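Endonuclease V (Bacillus subtilis, PDB 3GA2) probably acts in DNA repair as a magnesium-dependent endonuclease, nicking double-stranded DNA at the second phosphodiester bond 3' to a deoxyinosine. Local coordinates at residues 221-224 against 225-228. The protein carries 1 engineered substitution. Sequence-based numbering, arbitrary orientation.
Sequences LADL and ETHV
One face of the His227 imidazole lies against Asp223 O, which stands 3.3 Å above the ring plane and toward its rim. The carboxylate of Asp223 meets the same ring farther out: OD1 is 3.1 Å from His227 CE1, and the two planes are turned 69° apart, so the groups touch without stacking. Asp223 CG, anti to the backbone N (chi1 -172°), carries the carboxylate forward along the helix to the ring. An alanine in place of His227 would probably leave Asp223 O and OD1 without the ring they rest against, opening a gap beside the carboxylate that the Lys145 salt bridge would not fill.

The carbonyl of Asp223 illustrates how a helix can use one oxygen twice. It accepts the regular i to i+4 bond from His227 N at 3.1 Å and a shorter one, 2.6 Å, from Thr226 OG1, both from the same face of the carbonyl plane. Thr226 OG1 sits between its own N and carbonyl carbon (chi1 59°), which here turns the hydroxyl back to the carbonyl three residues earlier.

Asp223 OD2 forms a salt bridge with Lys145, while OD1 lies close to Asp46, a predicted magnesium ligand; Asp116, the other, is also near. Asp223 thus borders the probable metal site of this RNase H-like nuclease. This part of helix 217-235 lies against strands 41-52 and 55-66 of the mixed sheet, Ala222 and Thr226 touching Asp46 on the first and Leu221 and Glu225 reaching the second, while Glu225 OE2 pairs with Lys75 of strand 72-81.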
loop_
_atom_site.group_PDB
_atom_site.type_symbol
_atom_site.label_atom_id
_atom_site.label_comp_id
_atom_site.label_asym_id
_atom_site.label_seq_id
_atom_site.Cartn_x
_atom_site.Cartn_y
_atom_site.Cartn_z
ATOM N N LEU A 221 -8.257 -6.912 6.493
ATOM C CA LEU A 221 -9.059 -6.254 7.515
ATOM C C LEU A 221 -9.289 -4.779 7.184
ATOM O O LEU A 221 -10.394 -4.268 7.341
ATOM C CB LEU A 221 -8.400 -6.403 8.897
ATOM C CG LEU A 221 -8.461 -7.847 9.416
ATOM C CD1 LEU A 221 -7.776 -7.973 10.764
ATOM C CD2 LEU A 221 -9.927 -8.273 9.517
ATOM N N ALA A 222 -8.256 -4.097 6.710
ATOM C CA ALA A 222 -8.400 -2.688 6.370
ATOM C C ALA A 222 -9.410 -2.528 5.235
ATOM O O ALA A 222 -10.259 -1.642 5.270
ATOM C CB ALA A 222 -7.052 -2.100 5.962
ATOM N N ASP A 223 -9.310 -3.388 4.229
ATOM C CA ASP A 223 -10.213 -3.347 3.088
ATOM C C ASP A 223 -11.664 -3.496 3.556
ATOM O O ASP A 223 -12.529 -2.709 3.183
ATOM C CB ASP A 223 -9.842 -4.459 2.101
ATOM C CG ASP A 223 -10.614 -4.375 0.798
ATOM O OD1 ASP A 223 -10.930 -3.252 0.357
ATOM O OD2 ASP A 223 -10.886 -5.440 0.205
ATOM N N LEU A 224 -11.924 -4.504 4.381
ATOM C CA LEU A 224 -13.266 -4.734 4.890
ATOM C C LEU A 224 -13.749 -3.554 5.730
ATOM O O LEU A 224 -14.935 -3.234 5.737
ATOM C CB LEU A 224 -13.306 -6.007 5.738
ATOM C CG LEU A 224 -13.079 -7.346 5.032
ATOM C CD1 LEU A 224 -12.961 -8.452 6.066
ATOM C CD2 LEU A 224 -14.230 -7.633 4.077
ATOM N N GLU A 225 -12.830 -2.906 6.437
ATOM C CA GLU A 225 -13.195 -1.777 7.282
ATOM C C GLU A 225 -13.550 -0.538 6.455
ATOM O O GLU A 225 -14.498 0.183 6.777
ATOM C CB GLU A 225 -12.055 -1.459 8.250
ATOM C CG GLU A 225 -12.401 -0.412 9.285
ATOM C CD GLU A 225 -13.309 -0.934 10.375
ATOM O OE1 GLU A 225 -14.052 -0.117 10.959
ATOM O OE2 GLU A 225 -13.278 -2.150 10.668
ATOM N N THR A 226 -12.793 -0.293 5.389
ATOM C CA THR A 226 -13.048 0.853 4.520
ATOM C C THR A 226 -14.404 0.696 3.835
ATOM O O THR A 226 -15.104 1.679 3.586
ATOM C CB THR A 226 -11.969 0.992 3.427
ATOM O OG1 THR A 226 -11.935 -0.199 2.632
ATOM C CG2 THR A 226 -10.603 1.217 4.048
ATOM N N HIS A 227 -14.778 -0.544 3.540
ATOM C CA HIS A 227 -16.052 -0.807 2.879
ATOM C C HIS A 227 -17.237 -0.600 3.807
ATOM O O HIS A 227 -18.249 -0.024 3.404
ATOM C CB HIS A 227 -16.067 -2.226 2.316
ATOM C CG HIS A 227 -15.138 -2.419 1.159
ATOM N ND1 HIS A 227 -14.800 -3.662 0.670
ATOM C CD2 HIS A 227 -14.474 -1.521 0.391
ATOM C CE1 HIS A 227 -13.970 -3.523 -0.348
ATOM N NE2 HIS A 227 -13.755 -2.233 -0.538
ATOM N N VAL A 228 -17.109 -1.062 5.047
ATOM C CA VAL A 228 -18.184 -0.916 6.019
ATOM C C VAL A 228 -18.369 0.554 6.400
ATOM O O VAL A 228 -19.494 1.012 6.580
ATOM C CB VAL A 228 -17.917 -1.762 7.292
ATOM C CG1 VAL A 228 -16.661 -1.288 7.990
ATOM C CG2 VAL A 228 -19.110 -1.678 8.230
#